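Local coordinates for protein aminoacyltransferase FemA (Staphylococcus aureus, PDB 1LRZ) that catalyses addition of glycines 2 and 3 to the pentaglycine interpeptide bridge of staphylococcal peptidoglycan, using glycyl-tRNA as donor, at residues A[1-15]-A[42-56]. Residues are numbered along the deposited sequence; the frame is centred on the assembly and turned at random.
Sequences MKFTNLTAKEFGAFT and LVGIKNNNNEVIAAC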
loop_
_atom_site.group_PDB
_atom_site.type_symbol
_atom_site.label_atom_id
_atom_site.label_comp_id
_atom_site.label_asym_id
_atom_site.label_seq_id
_atom_site.Cartn_x
_atom_site.Cartn_y
_atom_site.Cartn_z
ATOM N N MET A 1 -34.285 -10.882 2.269
ATOM C CA MET A 1 -32.941 -11.256 1.739
ATOM C C MET A 1 -33.019 -11.838 0.329
ATOM O O MET A 1 -33.438 -12.982 0.141
ATOM C CB MET A 1 -32.270 -12.263 2.681
ATOM C CG MET A 1 -30.973 -12.842 2.157
ATOM S SD MET A 1 -29.851 -13.341 3.459
ATOM C CE MET A 1 -30.180 -15.084 3.606
ATOM N N LYS A 2 -32.625 -11.047 -0.661
ATOM C CA LYS A 2 -32.637 -11.517 -2.037
ATOM C C LYS A 2 -31.313 -11.196 -2.721
ATOM O O LYS A 2 -30.714 -10.146 -2.466
ATOM C CB LYS A 2 -33.785 -10.868 -2.816
ATOM C CG LYS A 2 -33.847 -11.280 -4.287
ATOM C CD LYS A 2 -35.213 -10.975 -4.925
ATOM C CE LYS A 2 -35.525 -9.477 -4.934
ATOM N NZ LYS A 2 -36.900 -9.174 -5.463
ATOM N N PHE A 3 -30.848 -12.115 -3.565
ATOM C CA PHE A 3 -29.616 -11.906 -4.311
ATOM C C PHE A 3 -30.073 -11.071 -5.491
ATOM O O PHE A 3 -31.143 -11.321 -6.046
ATOM C CB PHE A 3 -29.045 -13.233 -4.815
ATOM C CG PHE A 3 -27.650 -13.122 -5.398
ATOM C CD1 PHE A 3 -26.527 -13.227 -4.581
ATOM C CD2 PHE A 3 -27.462 -12.944 -6.767
ATOM C CE1 PHE A 3 -25.235 -13.164 -5.117
ATOM C CE2 PHE A 3 -26.174 -12.877 -7.316
ATOM C CZ PHE A 3 -25.059 -12.989 -6.492
ATOM N N THR A 4 -29.288 -10.073 -5.870
ATOM C CA THR A 4 -29.668 -9.232 -6.992
ATOM C C THR A 4 -28.485 -8.427 -7.529
ATOM O O THR A 4 -27.378 -8.503 -7.000
ATOM C CB THR A 4 -30.795 -8.258 -6.573
ATOM O OG1 THR A 4 -31.214 -7.494 -7.709
ATOM C CG2 THR A 4 -30.307 -7.303 -5.488
ATOM N N ASN A 5 -28.722 -7.682 -8.604
ATOM C CA ASN A 5 -27.696 -6.828 -9.176
ATOM C C ASN A 5 -27.812 -5.514 -8.411
ATOM O O ASN A 5 -28.892 -5.170 -7.937
ATOM C CB ASN A 5 -27.953 -6.603 -10.666
ATOM C CG ASN A 5 -27.468 -7.759 -11.513
ATOM O OD1 ASN A 5 -26.267 -7.902 -11.769
ATOM N ND2 ASN A 5 -28.392 -8.604 -11.935
ATOM N N LEU A 6 -26.709 -4.789 -8.284
ATOM C CA LEU A 6 -26.709 -3.525 -7.561
ATOM C C LEU A 6 -26.320 -2.393 -8.498
ATOM O O LEU A 6 -25.603 -2.608 -9.480
ATOM C CB LEU A 6 -25.691 -3.571 -6.409
ATOM C CG LEU A 6 -25.755 -4.664 -5.336
ATOM C CD1 LEU A 6 -24.588 -4.469 -4.378
ATOM C CD2 LEU A 6 -27.094 -4.599 -4.573
ATOM N N THR A 7 -26.789 -1.187 -8.196
ATOM C CA THR A 7 -26.419 -0.023 -8.994
ATOM C C THR A 7 -25.038 0.365 -8.480
ATOM O O THR A 7 -24.657 -0.024 -7.377
ATOM C CB THR A 7 -27.364 1.150 -8.748
ATOM O OG1 THR A 7 -27.206 1.605 -7.398
ATOM C CG2 THR A 7 -28.826 0.710 -8.978
ATOM N N ALA A 8 -24.289 1.129 -9.263
ATOM C CA ALA A 8 -22.955 1.543 -8.855
ATOM C C ALA A 8 -23.003 2.333 -7.548
ATOM O O ALA A 8 -22.127 2.192 -6.687
ATOM C CB ALA A 8 -22.306 2.385 -9.964
ATOM N N LYS A 9 -24.028 3.166 -7.402
ATOM C CA LYS A 9 -24.177 3.984 -6.206
ATOM C C LYS A 9 -24.367 3.107 -4.967
ATOM O O LYS A 9 -23.700 3.297 -3.952
ATOM C CB LYS A 9 -25.363 4.937 -6.385
ATOM C CG LYS A 9 -25.617 5.854 -5.203
ATOM C CD LYS A 9 -26.902 6.656 -5.400
ATOM C CE LYS A 9 -27.325 7.374 -4.128
ATOM N NZ LYS A 9 -28.656 8.026 -4.305
ATOM N N GLU A 10 -25.270 2.139 -5.054
ATOM C CA GLU A 10 -25.514 1.246 -3.927
ATOM C C GLU A 10 -24.244 0.480 -3.583
ATOM O O GLU A 10 -23.919 0.306 -2.421
ATOM C CB GLU A 10 -26.596 0.213 -4.259
ATOM C CG GLU A 10 -27.905 0.780 -4.747
ATOM C CD GLU A 10 -28.896 -0.317 -5.069
ATOM O OE1 GLU A 10 -28.509 -1.277 -5.763
ATOM O OE2 GLU A 10 -30.057 -0.219 -4.629
ATOM N N PHE A 11 -23.573 -0.017 -4.618
ATOM C CA PHE A 11 -22.354 -0.793 -4.467
ATOM C C PHE A 11 -21.289 0.001 -3.723
ATOM O O PHE A 11 -20.768 -0.451 -2.710
ATOM C CB PHE A 11 -21.803 -1.178 -5.836
ATOM C CG PHE A 11 -20.551 -1.998 -5.764
ATOM C CD1 PHE A 11 -20.596 -3.318 -5.324
ATOM C CD2 PHE A 11 -19.329 -1.456 -6.148
ATOM C CE1 PHE A 11 -19.437 -4.094 -5.270
ATOM C CE2 PHE A 11 -18.159 -2.220 -6.099
ATOM C CZ PHE A 11 -18.212 -3.541 -5.661
ATOM N N GLY A 12 -20.978 1.185 -4.239
ATOM C CA GLY A 12 -19.970 2.036 -3.626
ATOM C C GLY A 12 -20.257 2.424 -2.183
ATOM O O GLY A 12 -19.351 2.411 -1.330
ATOM N N ALA A 13 -21.510 2.776 -1.907
ATOM C CA ALA A 13 -21.905 3.179 -0.563
ATOM C C ALA A 13 -21.715 2.038 0.426
ATOM O O ALA A 13 -21.204 2.237 1.539
ATOM C CB ALA A 13 -23.368 3.639 -0.559
ATOM N N PHE A 14 -22.126 0.838 0.028
ATOM C CA PHE A 14 -21.980 -0.303 0.924
ATOM C C PHE A 14 -20.528 -0.684 1.166
ATOM O O PHE A 14 -20.097 -0.824 2.311
ATOM C CB PHE A 14 -22.704 -1.530 0.386
ATOM C CG PHE A 14 -22.516 -2.742 1.238
ATOM C CD1 PHE A 14 -23.108 -2.818 2.494
ATOM C CD2 PHE A 14 -21.745 -3.812 0.787
ATOM C CE1 PHE A 14 -22.943 -3.948 3.294
ATOM C CE2 PHE A 14 -21.568 -4.945 1.568
ATOM C CZ PHE A 14 -22.170 -5.019 2.829
ATOM N N THR A 15 -19.759 -0.852 0.099
ATOM C CA THR A 15 -18.365 -1.244 0.289
ATOM C C THR A 15 -17.534 -0.213 1.079
ATOM O O THR A 15 -16.644 -0.598 1.834
ATOM C CB THR A 15 -17.702 -1.563 -1.056
ATOM O OG1 THR A 15 -17.768 -0.413 -1.912
ATOM C CG2 THR A 15 -18.427 -2.743 -1.716
ATOM N N LEU A 42 -22.158 -6.266 -11.012
ATOM C CA LEU A 42 -22.230 -5.783 -9.641
ATOM C C LEU A 42 -23.397 -6.544 -9.028
ATOM O O LEU A 42 -24.561 -6.295 -9.368
ATOM C CB LEU A 42 -22.492 -4.276 -9.588
ATOM C CG LEU A 42 -21.408 -3.351 -10.157
ATOM C CD1 LEU A 42 -21.858 -1.902 -9.987
ATOM C CD2 LEU A 42 -20.086 -3.592 -9.446
ATOM N N VAL A 43 -23.082 -7.490 -8.149
ATOM C CA VAL A 43 -24.105 -8.296 -7.504
ATOM C C VAL A 43 -24.057 -8.095 -5.992
ATOM O O VAL A 43 -23.092 -7.534 -5.461
ATOM C CB VAL A 43 -23.925 -9.809 -7.850
ATOM C CG1 VAL A 43 -23.996 -10.008 -9.363
ATOM C CG2 VAL A 43 -22.592 -10.326 -7.313
ATOM N N GLY A 44 -25.109 -8.529 -5.304
ATOM C CA GLY A 44 -25.147 -8.392 -3.867
ATOM C C GLY A 44 -26.427 -8.960 -3.288
ATOM O O GLY A 44 -27.194 -9.634 -3.980
ATOM N N ILE A 45 -26.648 -8.693 -2.010
ATOM C CA ILE A 45 -27.845 -9.149 -1.325
ATOM C C ILE A 45 -28.456 -7.942 -0.640
ATOM O O ILE A 45 -27.742 -7.091 -0.100
ATOM C CB ILE A 45 -27.527 -10.207 -0.235
ATOM C CG1 ILE A 45 -26.930 -11.464 -0.866
ATOM C CG2 ILE A 45 -28.797 -10.558 0.544
ATOM C CD1 ILE A 45 -26.369 -12.437 0.140
ATOM N N LYS A 46 -29.778 -7.856 -0.690
ATOM C CA LYS A 46 -30.494 -6.781 -0.030
ATOM C C LYS A 46 -31.441 -7.444 0.945
ATOM O O LYS A 46 -31.915 -8.553 0.693
ATOM C CB LYS A 46 -31.295 -5.964 -1.027
ATOM C CG LYS A 46 -30.473 -5.003 -1.865
ATOM C CD LYS A 46 -31.401 -4.150 -2.697
ATOM C CE LYS A 46 -30.660 -3.067 -3.421
ATOM N NZ LYS A 46 -31.628 -2.080 -3.951
ATOM N N ASN A 47 -31.705 -6.779 2.064
ATOM C CA ASN A 47 -32.627 -7.329 3.054
ATOM C C ASN A 47 -34.036 -6.782 2.794
ATOM O O ASN A 47 -34.300 -6.195 1.740
ATOM C CB ASN A 47 -32.186 -6.964 4.476
ATOM C CG ASN A 47 -32.193 -5.468 4.727
ATOM O OD1 ASN A 47 -32.815 -4.702 3.991
ATOM N ND2 ASN A 47 -31.508 -5.045 5.782
ATOM N N ASN A 48 -34.925 -6.971 3.765
ATOM C CA ASN A 48 -36.308 -6.520 3.658
ATOM C C ASN A 48 -36.443 -5.006 3.507
ATOM O O ASN A 48 -37.377 -4.528 2.864
ATOM C CB ASN A 48 -37.105 -6.973 4.887
ATOM C CG ASN A 48 -37.113 -8.481 5.054
ATOM O OD1 ASN A 48 -37.458 -9.218 4.127
ATOM N ND2 ASN A 48 -36.736 -8.951 6.243
ATOM N N ASN A 49 -35.517 -4.260 4.101
ATOM C CA ASN A 49 -35.552 -2.801 4.031
ATOM C C ASN A 49 -34.830 -2.259 2.813
ATOM O O ASN A 49 -34.472 -1.083 2.774
ATOM C CB ASN A 49 -34.915 -2.177 5.275
ATOM C CG ASN A 49 -35.566 -2.634 6.553
ATOM O OD1 ASN A 49 -36.789 -2.617 6.678
ATOM N ND2 ASN A 49 -34.747 -3.041 7.524
ATOM N N ASN A 50 -34.609 -3.113 1.822
ATOM C CA ASN A 50 -33.902 -2.699 0.615
ATOM C C ASN A 50 -32.487 -2.223 0.953
ATOM O O ASN A 50 -31.897 -1.430 0.218
ATOM C CB ASN A 50 -34.675 -1.585 -0.105
ATOM C CG ASN A 50 -36.072 -2.020 -0.530
ATOM O OD1 ASN A 50 -36.237 -3.018 -1.239
ATOM N ND2 ASN A 50 -37.087 -1.264 -0.102
ATOM N N GLU A 51 -31.961 -2.714 2.074
ATOM C CA GLU A 51 -30.610 -2.369 2.500
ATOM C C GLU A 51 -29.588 -3.379 1.964
ATOM O O GLU A 51 -29.794 -4.587 2.090
ATOM C CB GLU A 51 -30.504 -2.370 4.023
ATOM C CG GLU A 51 -31.333 -1.329 4.735
ATOM C CD GLU A 51 -31.142 -1.394 6.238
ATOM O OE1 GLU A 51 -31.487 -2.440 6.831
ATOM O OE2 GLU A 51 -30.643 -0.405 6.821
ATOM N N VAL A 52 -28.496 -2.901 1.364
ATOM C CA VAL A 52 -27.470 -3.823 0.874
ATOM C C VAL A 52 -26.731 -4.428 2.073
ATOM O O VAL A 52 -26.262 -3.695 2.952
ATOM C CB VAL A 52 -26.430 -3.112 -0.019
ATOM C CG1 VAL A 52 -25.285 -4.096 -0.379
ATOM C CG2 VAL A 52 -27.096 -2.589 -1.279
ATOM N N ILE A 53 -26.635 -5.755 2.117
ATOM C CA ILE A 53 -25.920 -6.424 3.196
ATOM C C ILE A 53 -24.786 -7.325 2.670
ATOM O O ILE A 53 -24.194 -8.093 3.427
ATOM C CB ILE A 53 -26.873 -7.263 4.093
ATOM C CG1 ILE A 53 -27.607 -8.317 3.259
ATOM C CG2 ILE A 53 -27.871 -6.336 4.789
ATOM C CD1 ILE A 53 -28.430 -9.291 4.097
ATOM N N ALA A 54 -24.493 -7.227 1.377
ATOM C CA ALA A 54 -23.411 -7.999 0.753
ATOM C C ALA A 54 -23.254 -7.509 -0.668
ATOM O O ALA A 54 -24.238 -7.149 -1.316
ATOM C CB ALA A 54 -23.731 -9.489 0.752
ATOM N N ALA A 55 -22.022 -7.492 -1.159
ATOM C CA ALA A 55 -21.777 -7.023 -2.517
ATOM C C ALA A 55 -20.513 -7.624 -3.111
ATOM O O ALA A 55 -19.617 -8.072 -2.392
ATOM C CB ALA A 55 -21.659 -5.491 -2.522
ATOM N N CYS A 56 -20.438 -7.624 -4.435
ATOM C CA CYS A 56 -19.252 -8.114 -5.098
ATOM C C CYS A 56 -19.201 -7.660 -6.530
ATOM O O CYS A 56 -20.197 -7.730 -7.269
ATOM C CB CYS A 56 -19.169 -9.637 -5.061
ATOM S SG CYS A 56 -17.504 -10.265 -5.454
HETATM O O HOH W 1 -29.947 0.357 -1.244
#
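Strand 2-5 pairs with strand 42-46 as an antiparallel edge strand, their axes 4.6 Å apart at closest and their directions 150° from each other. Lys-2 with Lys-46 and Thr-4 with Gly-44 are the hydrogen-bonded pairs, and Leu-6 N to Leu-42 O (2.8 Å) closes the ladder. Within 42-56 the two strands form a beta hairpin with a type I turn from Asn-47 to Asn-50 and a classic bulge, Ile-53 and Ala-54 both facing Ile-45. The chain leaves the edge strand and enters helix 8-15, which packs across one face of the hairpin, at 105° to strand 52-56; strand 2-5 is the outermost strand, at one end of the seven-stranded mixed sheet of this FemABX-family protein.

On the helix-covered face, Phe-11 has its CG anti to the backbone N (chi1 -179°), which turns one face of the ring to Leu-42, whose CD2 stands 3.9 Å from the Phe-11 ring centroid, a CH-pi contact nearly on the ring normal, while Thr-15 CG2 takes the opposite face. Phe-14 receives Val-52 CG1 over one face, offset toward the rim, 3.8 Å from the centroid. Between the two rings, Ala-55 CB is touched by Leu-6 CD1 at 3.6 Å; the other branch of Leu-6, CD2, meets Val-52 CG2 tip to tip.

On the other face of the sheet, Phe-3 sets its CZ 3.6 Å from Val-43 CB, and Met-1 CG touches Ile-45 CG2; helix 83-98 packs there through Phe-88 and Glu-92.

Thr-7 N donates to Glu-10 OE1 on its anti side, one half of a capping box, though the place of the Thr-7 OG1 that accepts from Glu-10 N is less certain. The extended Lys-46 chain brings NZ to the syn side of Glu-10 OE2, a salt bridge modelled at a short 2.5 Å; both donors are tilted out of the carboxylate plane.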